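Local coordinates for protein M32 carboxypeptidase (Chitinophagaceae bacterium, PDB 7A03) that probably removes amino acids from the C-terminal ends of peptides as a metal-dependent carboxypeptidase of the M32 family, at residues P237-F242 and V247-R252; L214-L219 and Y224-G229; T175-V180 and I364-E369; L348-A353 and P420-G425; E336-I341 and A494-R499. All coordinates share one frame; numbering follows the deposited sequence. Where two conformers were deposited one is given.

Interaction 1: P237-F242 and V247-R252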
# COMPACT_ATOMS: atom_id res chain seq x y z
N PRO A 237 5.80 6.56 -8.40
CA PRO A 237 6.65 6.38 -7.22
C PRO A 237 6.44 5.03 -6.55
O PRO A 237 5.31 4.53 -6.42
CB PRO A 237 6.22 7.53 -6.31
CG PRO A 237 5.80 8.61 -7.27
CD PRO A 237 5.15 7.89 -8.43
N PHE A 238 7.53 4.44 -6.09
CA PHE A 238 7.48 3.18 -5.38
C PHE A 238 8.71 3.03 -4.50
O PHE A 238 9.66 3.81 -4.59
CB PHE A 238 7.33 1.96 -6.33
CG PHE A 238 8.54 1.70 -7.21
CD1 PHE A 238 8.67 2.33 -8.44
CD2 PHE A 238 9.53 0.83 -6.80
CE1 PHE A 238 9.77 2.09 -9.27
CE2 PHE A 238 10.63 0.58 -7.63
CZ PHE A 238 10.75 1.22 -8.86
N THR A 239 8.66 2.02 -3.63
CA THR A 239 9.77 1.61 -2.78
C THR A 239 10.05 0.15 -3.08
O THR A 239 9.13 -0.66 -3.22
CB THR A 239 9.39 1.79 -1.29
OG1 THR A 239 9.17 3.18 -1.03
CG2 THR A 239 10.49 1.29 -0.38
N THR A 240 11.34 -0.20 -3.18
CA THR A 240 11.74 -1.59 -3.38
C THR A 240 12.97 -1.87 -2.54
O THR A 240 13.87 -1.04 -2.44
CB THR A 240 12.00 -1.89 -4.87
OG1 THR A 240 12.18 -3.31 -5.05
CG2 THR A 240 13.25 -1.16 -5.38
N SER A 241 13.01 -3.05 -1.94
CA SER A 241 14.15 -3.45 -1.13
C SER A 241 14.78 -4.70 -1.73
O SER A 241 14.09 -5.68 -2.04
CB SER A 241 13.73 -3.70 0.31
OG SER A 241 12.84 -4.79 0.38
N PHE A 242 16.10 -4.66 -1.90
CA PHE A 242 16.89 -5.81 -2.33
C PHE A 242 17.47 -6.57 -1.15
O PHE A 242 18.07 -7.64 -1.34
CB PHE A 242 18.03 -5.37 -3.27
CG PHE A 242 17.58 -4.49 -4.41
CD1 PHE A 242 16.29 -4.61 -4.93
CD2 PHE A 242 18.43 -3.56 -4.96
CE1 PHE A 242 15.86 -3.79 -5.95
CE2 PHE A 242 18.02 -2.75 -6.01
CZ PHE A 242 16.73 -2.85 -6.51
N VAL A 247 17.62 -0.27 -0.03
CA VAL A 247 16.19 0.04 -0.09
C VAL A 247 16.04 1.31 -0.90
O VAL A 247 16.46 2.39 -0.45
CB VAL A 247 15.61 0.21 1.32
CG1 VAL A 247 14.11 0.59 1.20
CG2 VAL A 247 15.82 -1.06 2.14
N ARG A 248 15.45 1.20 -2.08
CA ARG A 248 15.45 2.28 -3.06
C ARG A 248 14.04 2.84 -3.24
O ARG A 248 13.05 2.09 -3.18
CB ARG A 248 16.04 1.81 -4.41
CG ARG A 248 17.43 1.21 -4.23
CD ARG A 248 18.13 0.96 -5.55
NE ARG A 248 19.37 0.23 -5.33
CZ ARG A 248 20.21 -0.11 -6.30
NH1 ARG A 248 20.00 0.31 -7.54
NH2 ARG A 248 21.27 -0.83 -6.00
N VAL A 249 13.96 4.15 -3.42
CA VAL A 249 12.69 4.83 -3.65
C VAL A 249 12.73 5.56 -4.98
O VAL A 249 13.80 5.94 -5.49
CB VAL A 249 12.36 5.81 -2.50
CG1 VAL A 249 12.23 5.06 -1.21
CG2 VAL A 249 13.41 6.92 -2.39
N THR A 250 11.56 5.77 -5.56
CA THR A 250 11.44 6.64 -6.72
C THR A 250 10.44 7.74 -6.45
O THR A 250 9.59 7.63 -5.55
CB THR A 250 11.08 5.85 -7.99
OG1 THR A 250 9.74 5.34 -7.87
CG2 THR A 250 12.04 4.67 -8.18
N THR A 251 10.55 8.81 -7.22
CA THR A 251 9.59 9.89 -7.13
C THR A 251 9.38 10.44 -8.52
O THR A 251 10.02 10.02 -9.49
CB THR A 251 10.02 10.93 -6.09
OG1 THR A 251 8.92 11.83 -5.85
CG2 THR A 251 11.24 11.72 -6.58
N ARG A 252 8.46 11.39 -8.62
CA ARG A 252 8.20 12.09 -9.86
C ARG A 252 8.01 13.56 -9.52
O ARG A 252 7.47 13.90 -8.46
CB ARG A 252 6.94 11.56 -10.55
CG ARG A 252 5.78 11.37 -9.60
CD ARG A 252 4.50 10.97 -10.31
NE ARG A 252 3.35 11.08 -9.43
CZ ARG A 252 2.14 11.48 -9.82
NH1 ARG A 252 1.93 11.82 -11.09
NH2 ARG A 252 1.15 11.56 -8.94
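Arg248 and Thr240 form an antiparallel hydrogen-bonded pair in a beta hairpin: Thr240 N donates to Arg248 O at 2.9 Å and Arg248 N to Thr240 O at 2.8 Å. The Arg248 side chain leaves the sheet on the same face as that of Thr240, its CB 4.2 Å from Thr240 CG2. Past CG the extended chain brings CD to 3.7 Å from Phe242 CE2. NE comes closer still, 3.3 Å from that carbon, which sits over one face of the guanidinium near its rim. CZ is 3.4 Å from Phe242 CE2, and NH1 lies at the edge of the Phe242 ring, in its plane. Ring and guanidinium planes are 59° apart, an inclined contact and not a flat stack. NE is also salt-bridged to Asp246, and Trp33 adds a cation-pi contact. A leucine here would probably leave Asp246 without its charged mate and Phe242 CE2 without the guanidinium packed on it. At the other end, Thr250 OG1 accepts from Phe238 N at 3.0 Å and is hydrogen-bonded to Ser234 too, Thr250 N donates to Phe238 O, and Thr250 CG2 makes a CH-pi contact 4.0 Å from the Phe238 ring centroid, 28° off the normal. Strand 247-251 lies between 239-241 and 229-233, pairing antiparallel with the first and parallel with the second. Thr240 and Phe242 rest on helix 9-37. The other face, with Thr239, turns to helix 258-277, where Thr239 OG1 is hydrogen-bonded to Glu268 of an HExxH sequence, consistent with a hairpin beside the metallopeptidase active site.

Interaction 2: L214-L219 and Y224-G229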
# COMPACT_ATOMS: atom_id res chain seq x y z
N LEU A 214 14.81 19.21 -2.26
CA LEU A 214 13.89 19.27 -1.13
C LEU A 214 13.51 17.86 -0.68
O LEU A 214 13.52 17.55 0.52
CB LEU A 214 12.65 20.06 -1.52
CG LEU A 214 11.45 19.98 -0.56
CD1 LEU A 214 11.85 20.52 0.79
CD2 LEU A 214 10.28 20.76 -1.13
N GLY A 215 13.16 17.01 -1.64
CA GLY A 215 12.77 15.64 -1.30
C GLY A 215 13.91 14.85 -0.69
O GLY A 215 13.72 14.11 0.29
N ILE A 216 15.11 14.98 -1.27
CA ILE A 216 16.29 14.34 -0.67
C ILE A 216 16.48 14.80 0.78
O ILE A 216 16.76 13.99 1.69
CB ILE A 216 17.53 14.61 -1.52
CG1 ILE A 216 17.39 14.00 -2.93
CG2 ILE A 216 18.78 14.13 -0.79
CD1 ILE A 216 17.45 12.49 -2.96
N ASP A 217 16.38 16.11 1.02
CA ASP A 217 16.56 16.66 2.36
C ASP A 217 15.51 16.10 3.33
O ASP A 217 15.83 15.72 4.46
CB ASP A 217 16.43 18.18 2.31
CG ASP A 217 17.68 18.86 1.79
OD1 ASP A 217 18.67 18.18 1.49
OD2 ASP A 217 17.64 20.11 1.70
N LEU A 218 14.25 16.06 2.89
CA LEU A 218 13.20 15.54 3.76
C LEU A 218 13.44 14.07 4.10
O LEU A 218 13.29 13.66 5.25
CB LEU A 218 11.84 15.73 3.10
CG LEU A 218 11.41 17.19 3.03
CD1 LEU A 218 10.15 17.30 2.20
CD2 LEU A 218 11.21 17.75 4.44
N LEU A 219 13.83 13.27 3.11
CA LEU A 219 14.14 11.87 3.39
C LEU A 219 15.28 11.73 4.39
O LEU A 219 15.20 10.92 5.33
CB LEU A 219 14.49 11.15 2.09
CG LEU A 219 13.32 10.90 1.13
CD1 LEU A 219 13.86 10.52 -0.26
CD2 LEU A 219 12.44 9.81 1.72
N TYR A 224 16.08 8.32 6.56
CA TYR A 224 16.42 7.40 5.48
C TYR A 224 17.94 7.34 5.33
O TYR A 224 18.62 8.37 5.27
CB TYR A 224 15.79 7.93 4.19
CG TYR A 224 15.94 7.07 2.94
CD1 TYR A 224 15.78 5.70 2.98
CD2 TYR A 224 16.19 7.67 1.71
CE1 TYR A 224 15.90 4.94 1.82
CE2 TYR A 224 16.29 6.93 0.56
CZ TYR A 224 16.16 5.57 0.62
OH TYR A 224 16.26 4.83 -0.54
N ASP A 225 18.48 6.12 5.32
CA ASP A 225 19.93 5.92 5.27
C ASP A 225 20.32 5.88 3.80
O ASP A 225 20.09 4.87 3.12
CB ASP A 225 20.30 4.64 6.01
CG ASP A 225 21.80 4.35 6.00
OD1 ASP A 225 22.55 5.11 5.36
OD2 ASP A 225 22.20 3.35 6.64
N MET A 226 20.89 6.97 3.29
CA MET A 226 21.23 7.01 1.88
C MET A 226 22.60 6.40 1.56
O MET A 226 23.08 6.54 0.43
CB MET A 226 21.02 8.42 1.30
CG MET A 226 19.57 8.60 0.88
SD MET A 226 19.08 10.24 0.32
CE MET A 226 18.51 10.94 1.87
N SER A 227 23.23 5.73 2.54
CA SER A 227 24.28 4.76 2.23
C SER A 227 23.72 3.35 2.09
O SER A 227 24.46 2.42 1.75
CB SER A 227 25.39 4.77 3.28
OG SER A 227 25.95 6.07 3.44
N ALA A 228 22.42 3.17 2.34
CA ALA A 228 21.71 1.91 2.21
C ALA A 228 20.47 2.09 1.35
O ALA A 228 19.47 1.37 1.51
CB ALA A 228 21.34 1.36 3.59
N GLY A 229 20.52 3.06 0.46
CA GLY A 229 19.39 3.37 -0.40
C GLY A 229 19.76 4.52 -1.30
O GLY A 229 20.89 5.04 -1.26
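The side chain of Tyr224 packs alongside that of Leu219 where helix 208-222 turns into the loop that leads to strand 229-233. That loop holds a type I beta turn from Asp225 to Ala228. The Tyr224 ring carbon CD2 comes 3.9 Å from Leu219 CB, an oblique approach, and Tyr224 CB stands 3.3 Å from Leu219 O. With CG anti to the backbone N (chi1 -176°), the ring follows the line of the leucine, and its hydroxyl reaches the carbonyls of Val247 and Arg230 in the neighbouring strands. The backbones are tied as well: Tyr224 N donates to Leu219 O at 3.0 Å, five residues back, from 30° out of the carbonyl plane. Met226, in one of its two modelled conformers, reaches back across the helix face at a slant. Its SD is 4.1 Å from Ile216 CG2, and a bend at the last torsion turns its CE to 4.0 Å from Leu219 CB. The contact thus joins the last turns of the helix to the first turn after it. That turn is braced by an Asx turn, in which Ser227 N meets Asp225 OD1 at 3.0 Å from above the carboxylate plane.

Interaction 3: T175-V180 and I364-E369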
# COMPACT_ATOMS: atom_id res chain seq x y z
N THR A 175 -17.99 -3.94 9.13
CA THR A 175 -18.07 -3.02 10.26
C THR A 175 -17.27 -1.74 9.99
O THR A 175 -17.77 -0.62 10.18
CB THR A 175 -17.57 -3.74 11.51
OG1 THR A 175 -18.48 -4.80 11.82
CG2 THR A 175 -17.46 -2.78 12.71
N ILE A 176 -16.02 -1.90 9.52
CA ILE A 176 -15.19 -0.72 9.26
C ILE A 176 -15.81 0.18 8.20
O ILE A 176 -15.84 1.40 8.35
CB ILE A 176 -13.75 -1.15 8.91
CG1 ILE A 176 -13.05 -1.65 10.17
CG2 ILE A 176 -12.98 0.02 8.32
CD1 ILE A 176 -11.78 -2.41 9.91
N PHE A 177 -16.29 -0.40 7.10
CA PHE A 177 -16.78 0.44 6.02
C PHE A 177 -18.14 1.04 6.32
O PHE A 177 -18.46 2.12 5.81
CB PHE A 177 -16.73 -0.28 4.67
CG PHE A 177 -15.34 -0.43 4.11
CD1 PHE A 177 -14.60 0.70 3.75
CD2 PHE A 177 -14.78 -1.68 3.95
CE1 PHE A 177 -13.30 0.56 3.23
CE2 PHE A 177 -13.48 -1.82 3.44
CZ PHE A 177 -12.75 -0.69 3.08
N THR A 178 -18.95 0.38 7.15
CA THR A 178 -20.15 1.03 7.65
C THR A 178 -19.79 2.25 8.47
O THR A 178 -20.45 3.29 8.38
CB THR A 178 -20.97 0.03 8.47
OG1 THR A 178 -21.43 -1.03 7.61
CG2 THR A 178 -22.18 0.71 9.12
N GLU A 179 -18.72 2.15 9.27
CA GLU A 179 -18.25 3.33 9.99
C GLU A 179 -17.74 4.41 9.04
O GLU A 179 -18.02 5.60 9.23
CB GLU A 179 -17.19 2.94 11.02
CG GLU A 179 -17.78 2.29 12.26
CD GLU A 179 -16.83 1.34 12.97
OE1 GLU A 179 -15.72 1.08 12.46
OE2 GLU A 179 -17.19 0.85 14.07
N VAL A 180 -16.99 4.02 8.01
CA VAL A 180 -16.56 4.98 6.99
C VAL A 180 -17.76 5.74 6.45
O VAL A 180 -17.78 6.98 6.43
CB VAL A 180 -15.77 4.28 5.87
CG1 VAL A 180 -15.66 5.19 4.66
CG2 VAL A 180 -14.39 3.87 6.35
N ILE A 364 -16.28 1.39 -2.38
CA ILE A 364 -17.04 1.00 -3.56
C ILE A 364 -16.42 -0.25 -4.16
O ILE A 364 -17.12 -1.24 -4.43
CB ILE A 364 -17.13 2.17 -4.55
CG1 ILE A 364 -18.07 3.24 -4.00
CG2 ILE A 364 -17.60 1.66 -5.91
CD1 ILE A 364 -17.88 4.59 -4.63
N ARG A 365 -15.08 -0.27 -4.25
CA ARG A 365 -14.42 -1.45 -4.80
C ARG A 365 -14.67 -2.65 -3.91
O ARG A 365 -14.98 -3.76 -4.41
CB ARG A 365 -12.92 -1.16 -4.99
CG ARG A 365 -12.64 -0.20 -6.15
CD ARG A 365 -11.33 0.57 -5.94
NE ARG A 365 -10.99 1.48 -7.05
CZ ARG A 365 -11.65 2.61 -7.33
NH1 ARG A 365 -12.69 2.99 -6.61
NH2 ARG A 365 -11.26 3.38 -8.34
N TYR A 366 -14.66 -2.43 -2.59
CA TYR A 366 -14.91 -3.55 -1.69
C TYR A 366 -16.30 -4.12 -1.94
O TYR A 366 -16.45 -5.34 -2.16
CB TYR A 366 -14.69 -3.10 -0.24
CG TYR A 366 -15.21 -4.04 0.79
CD1 TYR A 366 -14.54 -5.20 1.12
CD2 TYR A 366 -16.39 -3.75 1.47
CE1 TYR A 366 -15.04 -6.06 2.06
CE2 TYR A 366 -16.90 -4.61 2.44
CZ TYR A 366 -16.20 -5.77 2.72
OH TYR A 366 -16.66 -6.64 3.67
N GLU A 367 -17.31 -3.25 -2.02
CA GLU A 367 -18.66 -3.79 -2.14
C GLU A 367 -18.80 -4.52 -3.46
O GLU A 367 -19.34 -5.64 -3.51
CB GLU A 367 -19.73 -2.71 -1.98
CG GLU A 367 -19.64 -1.90 -0.68
CD GLU A 367 -19.94 -2.71 0.58
OE1 GLU A 367 -20.53 -3.80 0.50
OE2 GLU A 367 -19.57 -2.22 1.68
N ILE A 368 -18.21 -3.96 -4.51
CA ILE A 368 -18.33 -4.57 -5.82
C ILE A 368 -17.62 -5.91 -5.82
O ILE A 368 -18.19 -6.93 -6.25
CB ILE A 368 -17.82 -3.62 -6.91
CG1 ILE A 368 -18.86 -2.54 -7.19
CG2 ILE A 368 -17.46 -4.39 -8.18
CD1 ILE A 368 -18.35 -1.43 -8.05
N GLU A 369 -16.41 -5.96 -5.26
CA GLU A 369 -15.70 -7.23 -5.28
C GLU A 369 -16.47 -8.25 -4.48
O GLU A 369 -16.63 -9.41 -4.92
CB GLU A 369 -14.28 -7.08 -4.74
CG GLU A 369 -13.34 -6.47 -5.74
CD GLU A 369 -11.93 -6.38 -5.25
OE1 GLU A 369 -11.64 -6.98 -4.19
OE2 GLU A 369 -11.12 -5.71 -5.91
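Phe177 and Tyr366 meet in an offset stack, their ring centroids 5.0 Å apart and their planes inclined by 30°. The overlap is partial. Phe177 CD2 stands 3.6 Å from Tyr366 CD2, over one face of the tyrosine ring and displaced toward its rim, while Phe177 CE2 is 3.9 Å from Tyr366 CG. In the tyrosine, CG is anti to the backbone N (chi1 166°), which carries the ring across the gap between helices whose nearest CA atoms, those of Phe177 and Tyr366, lie 8.9 Å apart. In this mainly helical M32 fold the stack joins helix 170-192 to helix 358-374. The polar part lies at the far end of the ring: Tyr366 OH is hydrogen-bonded to Asp174, on the same helix as Phe177, so a stack and a hydrogen bond both bind this one tyrosine to helix 170-192. A serine in place of Tyr366 would probably open a gap beside Phe177 and leave the Asp174 carboxylate without this hydroxyl partner. Packing extends to a third helix, 420-439, where the Ser423 side chain meets Phe177 and Pro420 meets Tyr366.

Interaction 4: L348-A353 and P420-G425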
# COMPACT_ATOMS: atom_id res chain seq x y z
N LEU A 348 -13.30 11.69 -9.13
CA LEU A 348 -13.55 10.47 -9.89
C LEU A 348 -12.43 9.43 -9.78
O LEU A 348 -12.72 8.23 -9.85
CB LEU A 348 -13.76 10.82 -11.37
CG LEU A 348 -15.06 11.58 -11.65
CD1 LEU A 348 -14.99 12.32 -12.98
CD2 LEU A 348 -16.22 10.61 -11.66
N ILE A 349 -11.19 9.86 -9.60
CA ILE A 349 -10.01 9.00 -9.71
C ILE A 349 -9.46 8.73 -8.32
O ILE A 349 -9.03 9.66 -7.62
CB ILE A 349 -8.94 9.62 -10.62
CG1 ILE A 349 -9.53 9.95 -11.99
CG2 ILE A 349 -7.73 8.69 -10.72
CD1 ILE A 349 -10.08 8.74 -12.74
N ARG A 350 -9.42 7.44 -7.95
CA ARG A 350 -8.93 7.04 -6.63
C ARG A 350 -7.52 7.54 -6.36
O ARG A 350 -7.23 8.04 -5.27
CB ARG A 350 -9.01 5.52 -6.50
CG ARG A 350 -8.38 4.95 -5.22
CD ARG A 350 -8.29 3.41 -5.26
NE ARG A 350 -7.47 2.93 -6.38
CZ ARG A 350 -6.14 2.88 -6.34
NH1 ARG A 350 -5.48 3.24 -5.25
NH2 ARG A 350 -5.44 2.46 -7.39
N THR A 351 -6.62 7.41 -7.34
CA THR A 351 -5.22 7.76 -7.09
C THR A 351 -5.01 9.26 -6.89
O THR A 351 -3.94 9.65 -6.41
CB THR A 351 -4.31 7.23 -8.20
OG1 THR A 351 -4.75 7.75 -9.47
CG2 THR A 351 -4.33 5.70 -8.23
N GLU A 352 -6.00 10.09 -7.21
CA GLU A 352 -5.92 11.53 -7.02
C GLU A 352 -6.72 12.02 -5.82
O GLU A 352 -6.75 13.23 -5.56
CB GLU A 352 -6.42 12.25 -8.28
CG GLU A 352 -5.53 12.10 -9.50
CD GLU A 352 -6.28 12.34 -10.80
OE1 GLU A 352 -7.30 13.06 -10.78
OE2 GLU A 352 -5.86 11.78 -11.83
N ALA A 353 -7.38 11.13 -5.09
CA ALA A 353 -8.31 11.53 -4.06
C ALA A 353 -7.61 11.96 -2.78
O ALA A 353 -6.56 11.42 -2.40
CB ALA A 353 -9.27 10.37 -3.76
N PRO A 420 -8.97 -3.29 -0.08
CA PRO A 420 -9.18 -2.89 1.32
C PRO A 420 -7.90 -2.55 2.06
O PRO A 420 -7.94 -1.71 2.97
CB PRO A 420 -9.89 -4.11 1.94
CG PRO A 420 -10.56 -4.77 0.79
CD PRO A 420 -9.63 -4.58 -0.38
N THR A 421 -6.76 -3.15 1.68
CA THR A 421 -5.52 -2.89 2.40
C THR A 421 -5.15 -1.41 2.38
O THR A 421 -4.58 -0.92 3.36
CB THR A 421 -4.37 -3.76 1.88
OG1 THR A 421 -4.07 -3.43 0.52
CG2 THR A 421 -4.74 -5.23 1.99
N TYR A 422 -5.48 -0.68 1.31
CA TYR A 422 -5.16 0.75 1.30
C TYR A 422 -5.83 1.45 2.47
O TYR A 422 -5.17 2.18 3.24
CB TYR A 422 -5.58 1.41 -0.02
CG TYR A 422 -4.87 0.94 -1.26
CD1 TYR A 422 -3.61 1.42 -1.60
CD2 TYR A 422 -5.49 0.05 -2.13
CE1 TYR A 422 -2.98 1.01 -2.75
CE2 TYR A 422 -4.86 -0.37 -3.28
CZ TYR A 422 -3.60 0.11 -3.59
OH TYR A 422 -2.99 -0.31 -4.75
N SER A 423 -7.13 1.21 2.66
CA SER A 423 -7.83 1.84 3.76
C SER A 423 -7.33 1.32 5.09
O SER A 423 -7.14 2.10 6.03
CB SER A 423 -9.34 1.66 3.68
OG SER A 423 -9.86 2.46 2.63
N LEU A 424 -7.05 0.02 5.17
CA LEU A 424 -6.53 -0.50 6.43
C LEU A 424 -5.25 0.22 6.79
O LEU A 424 -5.05 0.63 7.94
CB LEU A 424 -6.30 -2.01 6.32
CG LEU A 424 -7.54 -2.92 6.19
CD1 LEU A 424 -7.13 -4.39 6.02
CD2 LEU A 424 -8.43 -2.74 7.39
N GLY A 425 -4.40 0.47 5.78
CA GLY A 425 -3.16 1.17 6.05
C GLY A 425 -3.43 2.51 6.68
O GLY A 425 -2.87 2.85 7.73
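Arg350 and Tyr422 make a cation-pi contact between a short 3-10 turn and the opening part of helix 420-439. The Arg350 CZ atom lies 4.9 Å from the centroid of the Tyr422 ring and 24° off its normal, which places the charge over the ring face. The touching atom is NH1, 4.0 Å from Tyr422 CZ and shifted toward the hydroxyl-bearing rim. Guanidinium and ring planes are 30° apart, so the groups lie partly flat against each other. The arginine gets there by a chain that starts anti to the backbone N and bends at its third torsion (chi3 61°), spanning backbones whose nearest CA atoms, those of Arg350 and Tyr422, are 10.8 Å apart. Further out, both groups are fixed by other partners. Arg350 NE is salt-bridged to Asp408, its NH1 is hydrogen-bonded to Tyr358, and Tyr422 OH is hydrogen-bonded to His410. Asp408 also accepts from Arg365, so one carboxylate serves two arginines and probably steadies both. A glycerol, probably from the crystallisation liquor, lies beside Tyr422, and the HExxH residues are near without touching it, consistent with a position close to the probable active site. The 3-10 turn that presents the arginine is closed by its own backbone, with Ala353 N donating to Arg350 O at 3.1 Å.

Interaction 5: E336-I341 and A494-R499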
# COMPACT_ATOMS: atom_id res chain seq x y z
N GLU A 336 -2.68 29.35 5.25
CA GLU A 336 -3.14 29.15 3.87
C GLU A 336 -2.52 27.90 3.26
O GLU A 336 -3.21 27.12 2.59
CB GLU A 336 -2.82 30.38 3.03
CG GLU A 336 -3.62 31.59 3.45
CD GLU A 336 -3.20 32.86 2.72
OE1 GLU A 336 -1.98 33.11 2.62
OE2 GLU A 336 -4.08 33.60 2.25
N PHE A 337 -1.22 27.71 3.48
CA PHE A 337 -0.53 26.55 2.94
C PHE A 337 -1.09 25.26 3.55
O PHE A 337 -1.35 24.28 2.83
CB PHE A 337 0.97 26.69 3.18
CG PHE A 337 1.77 25.58 2.58
CD1 PHE A 337 2.16 25.63 1.25
CD2 PHE A 337 2.14 24.49 3.35
CE1 PHE A 337 2.90 24.60 0.69
CE2 PHE A 337 2.87 23.47 2.79
CZ PHE A 337 3.25 23.53 1.47
N TYR A 338 -1.30 25.26 4.87
CA TYR A 338 -1.82 24.09 5.58
C TYR A 338 -3.20 23.70 5.06
O TYR A 338 -3.49 22.52 4.77
CB TYR A 338 -1.85 24.42 7.07
CG TYR A 338 -2.57 23.44 7.96
CD1 TYR A 338 -2.14 22.12 8.09
CD2 TYR A 338 -3.68 23.85 8.69
CE1 TYR A 338 -2.81 21.24 8.91
CE2 TYR A 338 -4.34 22.97 9.52
CZ TYR A 338 -3.91 21.67 9.62
OH TYR A 338 -4.58 20.80 10.45
N LYS A 339 -4.06 24.70 4.88
CA LYS A 339 -5.39 24.42 4.35
C LYS A 339 -5.31 23.92 2.92
O LYS A 339 -6.05 23.00 2.53
CB LYS A 339 -6.26 25.67 4.46
CG LYS A 339 -6.61 26.06 5.90
CD LYS A 339 -7.23 24.87 6.63
CE LYS A 339 -7.40 25.14 8.12
NZ LYS A 339 -8.13 24.02 8.79
N ALA A 340 -4.39 24.47 2.12
CA ALA A 340 -4.32 24.12 0.71
C ALA A 340 -3.82 22.69 0.51
O ALA A 340 -4.26 21.99 -0.41
CB ALA A 340 -3.38 25.09 0.00
N ILE A 341 -2.87 22.25 1.35
CA ILE A 341 -2.38 20.88 1.25
C ILE A 341 -3.33 19.88 1.90
O ILE A 341 -3.11 18.67 1.78
CB ILE A 341 -0.93 20.73 1.75
CG1 ILE A 341 -0.88 21.02 3.26
CG2 ILE A 341 -0.02 21.67 0.96
CD1 ILE A 341 0.19 20.28 3.99
N ALA A 494 -11.54 14.52 11.93
CA ALA A 494 -12.39 15.57 12.48
C ALA A 494 -11.56 16.68 13.11
O ALA A 494 -11.85 17.86 12.92
CB ALA A 494 -13.37 14.97 13.49
N GLY A 495 -10.51 16.32 13.85
CA GLY A 495 -9.67 17.33 14.47
C GLY A 495 -9.03 18.25 13.45
O GLY A 495 -8.87 19.45 13.69
N LYS A 496 -8.66 17.70 12.29
CA LYS A 496 -8.05 18.54 11.27
C LYS A 496 -9.08 19.31 10.45
O LYS A 496 -8.83 20.46 10.07
CB LYS A 496 -7.14 17.71 10.37
CG LYS A 496 -6.74 18.39 9.09
CD LYS A 496 -5.42 17.85 8.58
CE LYS A 496 -5.53 16.38 8.26
NZ LYS A 496 -4.32 15.93 7.51
N PHE A 497 -10.26 18.73 10.18
CA PHE A 497 -11.18 19.31 9.20
C PHE A 497 -12.39 20.05 9.78
O PHE A 497 -13.05 20.78 9.02
CB PHE A 497 -11.66 18.21 8.23
CG PHE A 497 -10.58 17.70 7.34
CD1 PHE A 497 -10.06 18.51 6.33
CD2 PHE A 497 -10.05 16.43 7.51
CE1 PHE A 497 -9.06 18.05 5.51
CE2 PHE A 497 -9.04 15.96 6.69
CZ PHE A 497 -8.54 16.77 5.69
N LEU A 498 -12.70 19.91 11.07
CA LEU A 498 -14.00 20.34 11.58
C LEU A 498 -13.99 21.49 12.58
O LEU A 498 -15.06 22.05 12.84
CB LEU A 498 -14.74 19.17 12.24
CG LEU A 498 -15.61 18.38 11.29
CD1 LEU A 498 -16.67 17.62 12.08
CD2 LEU A 498 -16.25 19.29 10.25
N ARG A 499 -12.86 21.82 13.18
CA ARG A 499 -12.83 22.88 14.18
C ARG A 499 -11.83 23.97 13.79
O ARG A 499 -11.08 24.48 14.62
CB ARG A 499 -12.57 22.34 15.58
CG ARG A 499 -11.66 21.11 15.62
CD ARG A 499 -11.15 20.81 17.03
NE ARG A 499 -9.83 20.18 16.98
CZ ARG A 499 -8.69 20.85 16.90
NH1 ARG A 499 -7.53 20.21 16.85
NH2 ARG A 499 -8.71 22.18 16.88
O HOH W 1 -6.81 21.94 11.29
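The Tyr338 ring has a water at its edge, in the plane of the ring and joined to Tyr338 OH at 2.6 Å, while the aliphatic part of Lys496 approaches the same end obliquely. Tyr338 OH sits 3.5 Å from Lys496 CG and 3.6 Å from its CD. A second ring lies on the other side of that lysine: Phe497 has Lys496 CG 4.0 Å above the centre of one face, so the CG methylene is held between the hydroxyl and the phenyl ring. The same water donates to Lys496 O at 2.8 Å and so bridges the tyrosine to the end of helix 486-497. Lys339 NZ comes to 3.8 Å from Lys496 O without a hydrogen bond, its polar partner being Gly500 O. The Lys496 chain, with CG anti to its own N (chi1 165°) and a bend at the third torsion, carries NZ to a salt bridge with Glu355 and hydrogen bonds with Asn342 and Tyr492; three oxygens thus satisfy the ammonium group. This is a water-mediated packing of the C-terminal helix on helix 334-341, by which the chain's last helix is docked into the helical body of the M32 fold.

Overall arrangement
Along the chain, segment 175-180 opens interaction 3, which closes only at 364-369 and ties helix 170-192 to helix 358-374. Inside that long loop lie two short closures in series: interaction 2, where a helix turns toward strand 229-233, and then the hairpin of interaction 1. These two touch through Tyr224 and Val247. Next, 336-341 opens interaction 5 and 348-353 opens interaction 4 before interaction 3 closes, so both cross it. Interaction 4 ties the loop before helix 358-374 to helix 420-439 and is nested within interaction 5, which joins helix 334-341 to the last helix, 486-497. Interactions 3 and 4 touch, for example through Arg365 and Arg350.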